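Local coordinates for protein isoprenyl transferase (Campylobacter jejuni, PDB 3UGS) that probably condenses isopentenyl diphosphate with an allylic diphosphate, in a magnesium-dependent reaction, to build the long undecaprenyl diphosphate chain, at residues A[138-150]-A[156-168]. Numbering follows the deposited sequence.
Sequences DEIIRAAKRVIEK and EENLTQNLDLPLD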
# COMPACT_ATOMS: atom_id res chain seq x y z
N ASP A 138 -2.63 -5.55 -10.98
CA ASP A 138 -2.66 -6.63 -11.98
C ASP A 138 -2.50 -7.97 -11.28
O ASP A 138 -3.19 -8.90 -11.57
CB ASP A 138 -1.55 -6.41 -13.05
CG ASP A 138 -1.35 -7.61 -14.01
OD1 ASP A 138 -2.15 -7.77 -14.93
OD2 ASP A 138 -0.37 -8.38 -13.88
N GLU A 139 -1.56 -8.05 -10.35
CA GLU A 139 -1.35 -9.31 -9.59
C GLU A 139 -2.67 -9.69 -8.89
O GLU A 139 -3.17 -10.82 -8.93
CB GLU A 139 -0.25 -9.16 -8.57
CG GLU A 139 0.18 -10.50 -7.95
CD GLU A 139 0.96 -10.35 -6.62
OE1 GLU A 139 1.05 -9.20 -6.05
OE2 GLU A 139 1.47 -11.41 -6.14
N ILE A 140 -3.26 -8.68 -8.28
CA ILE A 140 -4.54 -8.86 -7.55
C ILE A 140 -5.67 -9.40 -8.45
O ILE A 140 -6.43 -10.29 -8.09
CB ILE A 140 -4.99 -7.60 -6.83
CG1 ILE A 140 -4.02 -7.27 -5.67
CG2 ILE A 140 -6.42 -7.76 -6.29
CD1 ILE A 140 -4.36 -5.99 -4.94
N ILE A 141 -5.75 -8.84 -9.64
CA ILE A 141 -6.77 -9.27 -10.66
C ILE A 141 -6.52 -10.70 -11.10
O ILE A 141 -7.41 -11.51 -11.18
CB ILE A 141 -6.83 -8.36 -11.90
CG1 ILE A 141 -8.04 -7.41 -11.80
CG2 ILE A 141 -7.20 -9.18 -13.15
CD1 ILE A 141 -8.03 -6.36 -10.74
N ARG A 142 -5.27 -10.99 -11.34
CA ARG A 142 -4.84 -12.33 -11.75
C ARG A 142 -5.11 -13.36 -10.66
O ARG A 142 -5.46 -14.50 -10.91
CB ARG A 142 -3.35 -12.35 -12.20
CG ARG A 142 -3.12 -11.50 -13.46
CD ARG A 142 -1.83 -11.73 -14.23
NE ARG A 142 -0.73 -11.08 -13.50
CZ ARG A 142 0.09 -11.70 -12.67
NH1 ARG A 142 1.00 -11.00 -11.99
NH2 ARG A 142 -0.00 -13.01 -12.52
N ALA A 143 -4.96 -12.93 -9.43
CA ALA A 143 -5.19 -13.84 -8.30
C ALA A 143 -6.67 -14.17 -8.18
O ALA A 143 -7.06 -15.32 -7.91
CB ALA A 143 -4.70 -13.26 -7.03
N ALA A 144 -7.50 -13.15 -8.41
CA ALA A 144 -8.98 -13.29 -8.35
C ALA A 144 -9.51 -14.25 -9.45
O ALA A 144 -10.46 -14.98 -9.26
CB ALA A 144 -9.67 -11.94 -8.47
N LYS A 145 -8.89 -14.20 -10.61
CA LYS A 145 -9.30 -15.08 -11.71
C LYS A 145 -8.91 -16.53 -11.43
O LYS A 145 -9.64 -17.44 -11.76
CB LYS A 145 -8.69 -14.61 -13.02
CG LYS A 145 -9.20 -13.25 -13.43
CD LYS A 145 -8.33 -12.68 -14.53
CE LYS A 145 -9.16 -12.06 -15.64
NZ LYS A 145 -8.30 -11.94 -16.85
N ARG A 146 -7.74 -16.71 -10.84
CA ARG A 146 -7.27 -18.04 -10.45
C ARG A 146 -8.22 -18.70 -9.43
O ARG A 146 -8.44 -19.92 -9.43
CB ARG A 146 -5.88 -18.00 -9.83
CG ARG A 146 -4.75 -17.76 -10.78
CD ARG A 146 -3.46 -17.41 -9.99
NE ARG A 146 -2.31 -17.33 -10.86
CZ ARG A 146 -1.26 -16.54 -10.68
NH1 ARG A 146 -1.17 -15.74 -9.61
NH2 ARG A 146 -0.30 -16.55 -11.60
N VAL A 147 -8.72 -17.86 -8.54
CA VAL A 147 -9.66 -18.29 -7.49
C VAL A 147 -10.98 -18.71 -8.13
O VAL A 147 -11.58 -19.73 -7.79
CB VAL A 147 -9.94 -17.19 -6.45
CG1 VAL A 147 -11.15 -17.56 -5.61
CG2 VAL A 147 -8.71 -16.99 -5.57
N ILE A 148 -11.42 -17.89 -9.05
CA ILE A 148 -12.63 -18.14 -9.84
C ILE A 148 -12.48 -19.39 -10.73
O ILE A 148 -13.30 -20.30 -10.70
CB ILE A 148 -13.03 -16.94 -10.71
CG1 ILE A 148 -13.73 -15.90 -9.82
CG2 ILE A 148 -13.96 -17.34 -11.86
CD1 ILE A 148 -14.11 -14.64 -10.56
N GLU A 149 -11.38 -19.43 -11.44
CA GLU A 149 -11.02 -20.57 -12.30
C GLU A 149 -10.95 -21.90 -11.52
O GLU A 149 -11.17 -22.98 -12.08
CB GLU A 149 -9.68 -20.31 -13.00
CG GLU A 149 -9.28 -21.39 -13.99
CD GLU A 149 -7.93 -21.09 -14.65
OE1 GLU A 149 -7.31 -20.03 -14.35
OE2 GLU A 149 -7.48 -21.93 -15.48
N LYS A 150 -10.65 -21.80 -10.24
CA LYS A 150 -10.55 -22.98 -9.33
C LYS A 150 -11.85 -23.29 -8.59
O LYS A 150 -11.95 -24.22 -7.79
CB LYS A 150 -9.43 -22.81 -8.31
CG LYS A 150 -8.03 -22.85 -8.91
CD LYS A 150 -7.00 -22.69 -7.81
CE LYS A 150 -5.57 -22.71 -8.33
NZ LYS A 150 -4.63 -22.98 -7.20
N GLU A 156 -10.74 -13.23 1.23
CA GLU A 156 -9.37 -12.75 1.49
C GLU A 156 -8.30 -13.83 1.47
O GLU A 156 -7.22 -13.63 0.92
CB GLU A 156 -9.29 -12.01 2.83
CG GLU A 156 -9.57 -10.53 2.66
CD GLU A 156 -9.60 -9.74 3.97
OE1 GLU A 156 -8.56 -9.64 4.66
OE2 GLU A 156 -10.68 -9.19 4.29
N GLU A 157 -8.60 -14.95 2.12
CA GLU A 157 -7.64 -16.03 2.25
C GLU A 157 -7.35 -16.66 0.91
O GLU A 157 -6.21 -16.89 0.56
CB GLU A 157 -8.10 -17.07 3.21
CG GLU A 157 -8.40 -16.51 4.61
CD GLU A 157 -9.81 -15.86 4.75
OE1 GLU A 157 -10.45 -15.44 3.75
OE2 GLU A 157 -10.26 -15.75 5.91
N ASN A 158 -8.39 -16.90 0.16
CA ASN A 158 -8.21 -17.54 -1.13
C ASN A 158 -7.46 -16.68 -2.13
O ASN A 158 -6.67 -17.16 -2.91
CB ASN A 158 -9.53 -18.03 -1.72
CG ASN A 158 -10.00 -19.34 -1.07
OD1 ASN A 158 -9.19 -20.18 -0.72
ND2 ASN A 158 -11.31 -19.51 -0.93
N LEU A 159 -7.72 -15.39 -2.09
CA LEU A 159 -7.06 -14.46 -3.00
C LEU A 159 -5.59 -14.34 -2.62
O LEU A 159 -4.72 -14.35 -3.45
CB LEU A 159 -7.77 -13.12 -2.96
CG LEU A 159 -7.28 -11.84 -3.64
CD1 LEU A 159 -5.93 -11.34 -3.15
CD2 LEU A 159 -7.29 -12.02 -5.14
N THR A 160 -5.32 -14.26 -1.35
CA THR A 160 -3.94 -14.26 -0.87
C THR A 160 -3.14 -15.43 -1.42
O THR A 160 -2.07 -15.27 -1.98
CB THR A 160 -3.92 -14.29 0.67
OG1 THR A 160 -4.63 -13.14 1.13
CG2 THR A 160 -2.56 -14.30 1.21
N GLN A 161 -3.68 -16.61 -1.22
CA GLN A 161 -2.97 -17.87 -1.59
C GLN A 161 -2.77 -18.02 -3.10
O GLN A 161 -2.04 -18.86 -3.57
CB GLN A 161 -3.68 -19.12 -1.06
CG GLN A 161 -3.65 -19.24 0.45
CD GLN A 161 -2.28 -18.86 1.05
OE1 GLN A 161 -2.17 -17.88 1.86
NE2 GLN A 161 -1.21 -19.63 0.68
N ASN A 162 -3.48 -17.22 -3.86
CA ASN A 162 -3.37 -17.26 -5.32
C ASN A 162 -2.60 -16.11 -5.95
O ASN A 162 -2.46 -16.03 -7.19
CB ASN A 162 -4.74 -17.43 -5.99
CG ASN A 162 -5.25 -18.86 -5.87
OD1 ASN A 162 -4.82 -19.74 -6.65
ND2 ASN A 162 -6.14 -19.12 -4.90
N LEU A 163 -2.09 -15.24 -5.10
CA LEU A 163 -1.19 -14.18 -5.55
C LEU A 163 0.06 -14.83 -6.15
O LEU A 163 0.37 -15.96 -5.87
CB LEU A 163 -0.82 -13.20 -4.45
CG LEU A 163 -1.90 -12.24 -3.95
CD1 LEU A 163 -1.48 -11.71 -2.59
CD2 LEU A 163 -2.15 -11.13 -4.96
N ASP A 164 0.73 -14.10 -7.04
CA ASP A 164 2.05 -14.54 -7.56
C ASP A 164 2.99 -14.78 -6.37
O ASP A 164 3.85 -15.64 -6.41
CB ASP A 164 2.71 -13.48 -8.43
CG ASP A 164 2.16 -13.44 -9.83
OD1 ASP A 164 1.30 -14.29 -10.21
OD2 ASP A 164 2.62 -12.54 -10.59
N LEU A 165 2.80 -13.96 -5.34
CA LEU A 165 3.61 -14.00 -4.11
C LEU A 165 2.76 -13.85 -2.86
O LEU A 165 2.57 -12.76 -2.34
CB LEU A 165 4.71 -12.93 -4.14
CG LEU A 165 5.71 -12.94 -2.98
CD1 LEU A 165 6.50 -14.23 -2.88
CD2 LEU A 165 6.64 -11.75 -3.18
N PRO A 166 2.27 -14.98 -2.33
CA PRO A 166 1.35 -14.99 -1.19
C PRO A 166 1.85 -14.40 0.12
O PRO A 166 1.04 -14.01 0.99
CB PRO A 166 1.06 -16.50 -1.01
CG PRO A 166 1.33 -17.11 -2.34
CD PRO A 166 2.53 -16.35 -2.83
N LEU A 167 3.15 -14.29 0.23
CA LEU A 167 3.81 -13.92 1.51
C LEU A 167 3.69 -12.44 1.88
O LEU A 167 4.10 -11.54 1.13
CB LEU A 167 5.29 -14.32 1.50
CG LEU A 167 5.97 -14.27 2.88
CD1 LEU A 167 5.40 -15.25 3.90
CD2 LEU A 167 7.44 -14.54 2.71
N ASP A 168 3.15 -12.20 3.05
CA ASP A 168 3.05 -10.81 3.60
C ASP A 168 4.47 -10.22 3.69
O ASP A 168 5.46 -10.90 3.98
CB ASP A 168 2.40 -10.71 4.99
CG ASP A 168 0.89 -11.01 5.00
OD1 ASP A 168 0.20 -10.88 3.97
OD2 ASP A 168 0.38 -11.37 6.11
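Two arginines one turn apart on helix 136-149 converge on the carboxylate of D164, in the loop that follows helix 156-161. R142 grips D164 end-on, NH1 to OD2 (2.6 Å) from above the carboxylate plane and NH2 to OD1 (2.9 Å) on the syn side. R146, its chain extended from CG to NE, brings both terminal nitrogens to OD1; NH1 arrives from the anti side and also bonds N162 O at 2.8 Å. OD1 thus accepts three N-H groups, while OD2 takes a further bond from G100 N. E139 has CG anti to its nitrogen (chi1 -169°), which carries OE2 to L165 N (3.0 Å), a donor meeting OE2 nearly along its C-O axis; Y134 and Q188 hold OE1. Beside these polar groups, A143 CB packs on L159 CD2 (3.4 Å) and L163 CD2, and V147 CG2 lies against the N162 amide, whose ND2 donates to N158 O at 2.8 Å. In the second shell D138 OD2 receives R142 NE almost straight (179°), helping D164 fix the guanidinium's rotation. Segments 138-149 and 156-161 run at 111° to each other. Helix 136-149 follows strand 126-134 of this cis-prenyltransferase's parallel six-stranded sheet, to which the loop returns, D164 and L165 touching I99. Two guanidinium groups on one carboxylate would probably keep D164 ionised within the salt-bridge network tying helix to loop.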